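Local coordinates for oxalate oxidase (Hordeum vulgare, PDB 1FI2) that oxidises oxalate with dioxygen to carbon dioxide and hydrogen peroxide at a manganese site, and also has superoxide dismutase activity, at the interface of chains A and B and the interface of chains A and C. Numbering follows the deposited sequence. Chains: chain A/B/C, Oxalate oxidase.

Contact 1: the interface of chains A and B. Residues chain A 106, 108, 121, 123, 128-130; chain B 37-39.
Across the face of the B:Phe38 ring, at this contact between two germin subunits of the cupin beta-jellyroll fold, lies the aliphatic part of A:Arg121, a CH-pi contact in which the side-chain methylene CD sits 3.6 Å from the ring centroid, displaced toward the rim over CG and CD1. The two side chains run past each other in opposite directions, with the guanidinium plane turned 28° from the ring. CG of A:Arg121 is anti to its backbone N (chi1 -168°) and the chain stays extended as far as NE, which lays CB and CD along the aromatic surface, CB over the middle of the ring, slightly toward CZ, and CD over the CG-CD1 side. On the opposite face, offset toward the rim, is CB of the neighbouring B:Leu37. Around the rim, CD1 of A:Ile108 and CB of A:Phe129 approach from the B:Leu37 side of the plane and CG2 of A:Val123 from the arginine side. The isoleucine meets the ring tip to tip, its delta methyl CD1 3.5 Å from CZ of B:Phe38, while the other two lie near CD2. The A:Phe129 ring itself turns away into chain A, where CG1 of A:Val106 rests over one of its faces.

B:Leu37 extends the apolar seam. Its CD1 meets A:Ile108 end on, and its CD2 packs tightly at 3.5 Å against CG1 of A:Val130, the two side chains crossing at about a right angle.

Antiparallel backbone pairing joins strand 38-39 of chain B to strand 128-131 of chain A. Amide N of A:Thr128 donates to O of B:Ser39 at 2.9 Å, and N of B:Ser39 returns a bond to O of A:Thr128 at 3.1 Å. Beyond the phenylalanine, N of A:Val130 donates to O of B:Leu37 at 3.0 Å. The hydroxyl OG1 of A:Thr128 adds a weak bond to O of B:Ser39.

Contact 2: the interface of chains A and C. Residues chain A 166, 170-174; chain C 109, 116-118.
C:Leu109, at the end of strand 103-109, presses its CD2 methyl against CB of A:Ser170, a tight approach of 3.4 Å at the centre of this contact between two germin cupin subunits. Its other branch, CD1, reaches the delta methyl of A:Ile174, 4.1 Å from CD1 of that residue, the two side chains crossing at about a right angle. A:Thr166, on helix 163-169, passes C:Leu109 in the opposite direction and sets its CG2 methyl 3.9 Å from CB of the leucine. With CG2 anti to the backbone N, the hydroxyl OG1 lies beside that N (chi1 -59°), leaving the methyl for the leucine and the oxygen for the rim.

C:Leu118 covers the other side of this centre. Its CB and CD2 pack beside the carbonyl O of A:Pro172, CB at 3.4 Å, and CD2 also approaches CA of A:Ile174. A:Pro172 follows a cis peptide bond, and its carbonyl O accepts a hydrogen bond of 2.9 Å from OG of A:Ser170, which approaches from above the carbonyl plane. The serine hydroxyl stands between its own backbone N and carbonyl carbon (chi1 57°); from there it ties the turn together within chain A while CB faces C:Leu109.

Farther out, the backbone of A:Asp171 pairs in parallel fashion with the segment around C:Lys117. Its N donates to O of C:Asn116 at 2.9 Å, and its O accepts from N of C:Leu118 at 3.0 Å. At the polar rim, a water links OG1 of A:Thr166 to the amide oxygen OD1 of C:Asn116. These contacts seat the loop after helix 163-169 against the end of strand 103-109 and the start of strand 118-124 of a neighbouring subunit, with the residues just before the latter, and help hold the germin hexamer together.

Contact 1: the interface of chains A and B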
ATOM      1  N   VAL A 106       5.085  26.481  16.139  1.00  3.33           N
ATOM      2  CA  VAL A 106       5.015  25.447  15.111  1.00  3.63           C
ATOM      3  C   VAL A 106       3.902  25.832  14.135  1.00  3.59           C
ATOM      4  O   VAL A 106       2.774  26.045  14.583  1.00  4.14           O
ATOM      5  CB  VAL A 106       4.696  24.068  15.711  1.00  3.42           C
ATOM      6  CG1 VAL A 106       4.585  23.005  14.621  1.00  3.29           C
ATOM      7  CG2 VAL A 106       5.805  23.643  16.674  1.00  3.51           C
ATOM      8  N   ILE A 108       1.820  24.908  10.448  1.00  3.40           N
ATOM      9  CA  ILE A 108       1.488  23.936   9.414  1.00  3.82           C
ATOM     10  C   ILE A 108       0.578  24.621   8.393  1.00  3.54           C
ATOM     11  O   ILE A 108      -0.397  25.260   8.789  1.00  3.60           O
ATOM     12  CB  ILE A 108       0.779  22.689   9.963  1.00  4.34           C
ATOM     13  CG1 ILE A 108       1.595  21.995  11.063  1.00  5.17           C
ATOM     14  CG2 ILE A 108       0.485  21.689   8.850  1.00  4.73           C
ATOM     15  CD1 ILE A 108       1.169  22.414  12.453  1.00  6.04           C
ATOM     16  N   ARG A 121       0.820  27.354  16.492  1.00  4.00           N
ATOM     17  CA  ARG A 121       0.704  27.331  17.943  1.00  5.08           C
ATOM     18  C   ARG A 121       2.041  27.281  18.669  1.00  4.55           C
ATOM     19  O   ARG A 121       2.974  26.655  18.163  1.00  4.27           O
ATOM     20  CB  ARG A 121       0.010  26.003  18.223  1.00  6.89           C
ATOM     21  CG  ARG A 121      -0.534  25.744  19.615  1.00  9.23           C
ATOM     22  CD  ARG A 121      -1.638  24.728  19.325  1.00 12.04           C
ATOM     23  NE  ARG A 121      -2.609  24.523  20.318  1.00 14.56           N
ATOM     24  CZ  ARG A 121      -3.809  24.376  20.763  1.00 15.00           C
ATOM     25  NH1 ARG A 121      -4.856  24.480  19.962  1.00 16.61           N
ATOM     26  NH2 ARG A 121      -4.116  24.139  22.048  1.00 16.50           N
ATOM     27  N   VAL A 123       4.210  25.565  21.058  1.00  4.39           N
ATOM     28  CA  VAL A 123       4.264  24.222  21.626  1.00  4.81           C
ATOM     29  C   VAL A 123       5.370  24.142  22.668  1.00  5.03           C
ATOM     30  O   VAL A 123       6.505  24.548  22.404  1.00  5.96           O
ATOM     31  CB  VAL A 123       4.493  23.175  20.520  1.00  3.92           C
ATOM     32  CG1 VAL A 123       4.483  21.756  21.071  1.00  3.90           C
ATOM     33  CG2 VAL A 123       3.441  23.302  19.424  1.00  4.04           C
ATOM     34  N   THR A 128       2.752  17.874  21.778  1.00  3.71           N
ATOM     35  CA  THR A 128       3.018  17.279  20.470  1.00  3.83           C
ATOM     36  C   THR A 128       2.307  17.954  19.307  1.00  3.67           C
ATOM     37  O   THR A 128       1.354  18.711  19.473  1.00  3.67           O
ATOM     38  CB  THR A 128       2.592  15.789  20.485  1.00  3.80           C
ATOM     39  OG1 THR A 128       1.227  15.718  20.916  1.00  4.05           O
ATOM     40  CG2 THR A 128       3.452  14.956  21.423  1.00  4.45           C
ATOM     41  N   PHE A 129       2.789  17.642  18.103  1.00  3.70           N
ATOM     42  CA  PHE A 129       2.252  18.177  16.864  1.00  3.65           C
ATOM     43  C   PHE A 129       2.320  17.139  15.743  1.00  3.99           C
ATOM     44  O   PHE A 129       3.113  16.199  15.802  1.00  3.66           O
ATOM     45  CB  PHE A 129       3.016  19.430  16.428  1.00  4.29           C
ATOM     46  CG  PHE A 129       4.490  19.263  16.194  1.00  3.92           C
ATOM     47  CD1 PHE A 129       4.983  18.836  14.973  1.00  4.05           C
ATOM     48  CD2 PHE A 129       5.398  19.552  17.201  1.00  4.18           C
ATOM     49  CE1 PHE A 129       6.340  18.691  14.765  1.00  4.25           C
ATOM     50  CE2 PHE A 129       6.760  19.412  17.004  1.00  4.19           C
ATOM     51  CZ  PHE A 129       7.228  18.976  15.780  1.00  4.17           C
ATOM     52  N   VAL A 130       1.502  17.337  14.713  1.00  4.11           N
ATOM     53  CA  VAL A 130       1.515  16.403  13.581  1.00  5.44           C
ATOM     54  C   VAL A 130       1.478  17.176  12.271  1.00  4.78           C
ATOM     55  O   VAL A 130       0.746  18.154  12.107  1.00  5.59           O
ATOM     56  CB  VAL A 130       0.409  15.350  13.712  1.00  7.15           C
ATOM     57  CG1 VAL A 130      -0.976  15.945  13.558  1.00  8.23           C
ATOM     58  CG2 VAL A 130       0.622  14.214  12.714  1.00  8.04           C
TER
ATOM     59  N   LEU B  37      -4.225  19.579  15.094  1.00  2.85           N
ATOM     60  CA  LEU B  37      -2.913  19.000  14.821  1.00  2.89           C
ATOM     61  C   LEU B  37      -2.009  18.991  16.043  1.00  3.01           C
ATOM     62  O   LEU B  37      -0.814  18.707  15.925  1.00  2.86           O
ATOM     63  CB  LEU B  37      -2.223  19.772  13.685  1.00  3.38           C
ATOM     64  CG  LEU B  37      -2.897  19.719  12.313  1.00  3.45           C
ATOM     65  CD1 LEU B  37      -2.290  20.725  11.348  1.00  4.18           C
ATOM     66  CD2 LEU B  37      -2.800  18.308  11.736  1.00  3.96           C
ATOM     67  N   PHE B  38      -2.494  19.402  17.213  1.00  2.90           N
ATOM     68  CA  PHE B  38      -1.711  19.542  18.430  1.00  3.33           C
ATOM     69  C   PHE B  38      -2.313  18.803  19.620  1.00  2.97           C
ATOM     70  O   PHE B  38      -3.525  18.562  19.665  1.00  3.13           O
ATOM     71  CB  PHE B  38      -1.603  21.044  18.776  1.00  3.81           C
ATOM     72  CG  PHE B  38      -1.006  21.884  17.680  1.00  3.79           C
ATOM     73  CD1 PHE B  38      -1.821  22.602  16.818  1.00  3.48           C
ATOM     74  CD2 PHE B  38       0.365  21.908  17.480  1.00  3.52           C
ATOM     75  CE1 PHE B  38      -1.283  23.360  15.796  1.00  4.14           C
ATOM     76  CE2 PHE B  38       0.906  22.661  16.455  1.00  4.11           C
ATOM     77  CZ  PHE B  38       0.084  23.382  15.611  1.00  3.94           C
ATOM     78  N   SER B  39      -1.492  18.464  20.614  1.00  3.12           N
ATOM     79  CA  SER B  39      -1.979  17.840  21.838  1.00  3.72           C
ATOM     80  C   SER B  39      -1.037  18.073  23.016  1.00  4.22           C
ATOM     81  O   SER B  39       0.144  18.374  22.840  1.00  4.77           O
ATOM     82  CB  SER B  39      -2.169  16.327  21.674  1.00  3.93           C
ATOM     83  OG  SER B  39      -2.684  15.759  22.873  1.00  4.29           O
TER

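Contact 2: the interface of chains A and C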
ATOM      1  N   THR A 166      16.019  25.752  -1.598  1.00  5.00           N
ATOM      2  CA  THR A 166      15.710  25.195  -2.914  1.00  5.15           C
ATOM      3  C   THR A 166      15.341  26.283  -3.912  1.00  5.26           C
ATOM      4  O   THR A 166      15.773  26.260  -5.069  1.00  5.10           O
ATOM      5  CB  THR A 166      14.586  24.146  -2.811  1.00  5.18           C
ATOM      6  OG1 THR A 166      15.012  23.107  -1.915  1.00  4.98           O
ATOM      7  CG2 THR A 166      14.271  23.544  -4.170  1.00  5.36           C
ATOM      8  N   SER A 170      19.483  26.327  -5.317  1.00  5.50           N
ATOM      9  CA  SER A 170      19.547  24.956  -5.840  1.00  5.23           C
ATOM     10  C   SER A 170      20.823  24.790  -6.642  1.00  5.67           C
ATOM     11  O   SER A 170      21.503  25.795  -6.907  1.00  6.00           O
ATOM     12  CB  SER A 170      18.310  24.630  -6.668  1.00  4.96           C
ATOM     13  OG  SER A 170      18.086  25.513  -7.753  1.00  5.15           O
ATOM     14  N   ASP A 171      21.111  23.638  -7.244  1.00  6.11           N
ATOM     15  CA  ASP A 171      22.320  23.482  -8.054  1.00  6.57           C
ATOM     16  C   ASP A 171      22.055  22.960  -9.454  1.00  6.52           C
ATOM     17  O   ASP A 171      21.824  21.759  -9.621  1.00  6.08           O
ATOM     18  CB  ASP A 171      23.265  22.503  -7.334  1.00  7.96           C
ATOM     19  CG  ASP A 171      23.787  22.980  -5.998  1.00  9.21           C
ATOM     20  OD1 ASP A 171      24.585  23.942  -5.969  1.00 10.60           O
ATOM     21  OD2 ASP A 171      23.406  22.410  -4.951  1.00 10.64           O
ATOM     22  N   PRO A 172      22.103  23.813 -10.470  1.00  5.97           N
ATOM     23  CA  PRO A 172      22.339  25.239 -10.356  1.00  6.18           C
ATOM     24  C   PRO A 172      21.065  26.020 -10.086  1.00  5.88           C
ATOM     25  O   PRO A 172      19.987  25.433  -9.997  1.00  5.84           O
ATOM     26  CB  PRO A 172      22.835  25.590 -11.764  1.00  6.50           C
ATOM     27  CG  PRO A 172      22.028  24.700 -12.648  1.00  6.33           C
ATOM     28  CD  PRO A 172      21.873  23.411 -11.889  1.00  6.08           C
ATOM     29  N   PRO A 173      21.164  27.270  -9.655  1.00  5.76           N
ATOM     30  CA  PRO A 173      20.009  28.039  -9.234  1.00  5.71           C
ATOM     31  C   PRO A 173      18.945  28.218 -10.306  1.00  5.65           C
ATOM     32  O   PRO A 173      19.231  28.234 -11.507  1.00  6.17           O
ATOM     33  CB  PRO A 173      20.590  29.397  -8.843  1.00  5.73           C
ATOM     34  CG  PRO A 173      22.045  29.172  -8.629  1.00  5.92           C
ATOM     35  CD  PRO A 173      22.425  28.046  -9.559  1.00  5.86           C
ATOM     36  N   ILE A 174      17.694  28.356  -9.876  1.00  5.58           N
ATOM     37  CA  ILE A 174      16.577  28.586 -10.798  1.00  5.68           C
ATOM     38  C   ILE A 174      16.870  29.927 -11.468  1.00  5.95           C
ATOM     39  O   ILE A 174      17.270  30.880 -10.787  1.00  6.23           O
ATOM     40  CB  ILE A 174      15.246  28.653 -10.032  1.00  5.28           C
ATOM     41  CG1 ILE A 174      14.966  27.336  -9.297  1.00  5.31           C
ATOM     42  CG2 ILE A 174      14.090  28.996 -10.962  1.00  5.75           C
ATOM     43  CD1 ILE A 174      13.836  27.395  -8.284  1.00  5.01           C
TER
ATOM     44  N   LEU C 109      13.253  19.806  -9.147  1.00  3.16           N
ATOM     45  CA  LEU C 109      14.294  19.949  -8.136  1.00  3.54           C
ATOM     46  C   LEU C 109      14.406  18.785  -7.168  1.00  3.42           C
ATOM     47  O   LEU C 109      13.443  18.375  -6.518  1.00  3.46           O
ATOM     48  CB  LEU C 109      14.019  21.261  -7.376  1.00  3.64           C
ATOM     49  CG  LEU C 109      14.122  22.521  -8.250  1.00  4.13           C
ATOM     50  CD1 LEU C 109      12.924  23.429  -8.053  1.00  4.81           C
ATOM     51  CD2 LEU C 109      15.420  23.262  -7.957  1.00  3.89           C
ATOM     52  N   ASN C 116      19.948  19.192  -3.883  1.00  6.94           N
ATOM     53  CA  ASN C 116      19.040  20.177  -4.443  1.00  6.58           C
ATOM     54  C   ASN C 116      19.326  20.432  -5.919  1.00  6.27           C
ATOM     55  O   ASN C 116      19.318  21.573  -6.378  1.00  5.95           O
ATOM     56  CB  ASN C 116      19.086  21.494  -3.661  1.00  7.11           C
ATOM     57  CG  ASN C 116      18.514  21.385  -2.266  1.00  7.17           C
ATOM     58  OD1 ASN C 116      17.536  20.679  -2.024  1.00  7.05           O
ATOM     59  ND2 ASN C 116      19.122  22.087  -1.319  1.00  7.66           N
ATOM     60  N   LYS C 117      19.541  19.367  -6.685  1.00  6.21           N
ATOM     61  CA  LYS C 117      19.857  19.493  -8.096  1.00  6.49           C
ATOM     62  C   LYS C 117      18.658  19.991  -8.899  1.00  6.07           C
ATOM     63  O   LYS C 117      17.553  19.483  -8.721  1.00  5.22           O
ATOM     64  CB  LYS C 117      20.261  18.151  -8.694  1.00  8.13           C
ATOM     65  CG  LYS C 117      21.716  17.749  -8.572  1.00 11.10           C
ATOM     66  CD  LYS C 117      21.972  16.648  -9.603  1.00 12.74           C
ATOM     67  CE  LYS C 117      23.207  15.861  -9.238  1.00 14.19           C
ATOM     68  NZ  LYS C 117      23.226  14.492  -9.821  1.00 15.56           N
ATOM     69  N   LEU C 118      18.920  20.919  -9.814  1.00  5.05           N
ATOM     70  CA  LEU C 118      17.871  21.390 -10.701  1.00  4.61           C
ATOM     71  C   LEU C 118      18.042  20.726 -12.070  1.00  4.71           C
ATOM     72  O   LEU C 118      19.044  20.937 -12.746  1.00  4.52           O
ATOM     73  CB  LEU C 118      17.875  22.905 -10.886  1.00  4.09           C
ATOM     74  CG  LEU C 118      16.988  23.474 -11.999  1.00  4.19           C
ATOM     75  CD1 LEU C 118      15.514  23.167 -11.758  1.00  3.68           C
ATOM     76  CD2 LEU C 118      17.194  24.979 -12.117  1.00  4.62           C
TER
HETATM   77  O   HOH W   1      14.420  20.430  -2.630  1.00  3.81           O

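Contact 1 and contact 2 lie about 31 Å apart, measured between the centres of their C-alpha atoms, and join chain A to different neighbours. Both draw on strands 103-109 and 118-124, supplied by chain A in contact 1 and by chain C in contact 2. Since every copy carries the same elements, one subunit can offer this strand pair to two partners, with residues 108 and 121 used at one interface and 109 and 118 at the other. Each interface is two-fold symmetric, and together they tie three chains of the homohexamer, a trimer of dimers; the contacts alone do not show which belongs to the dimer.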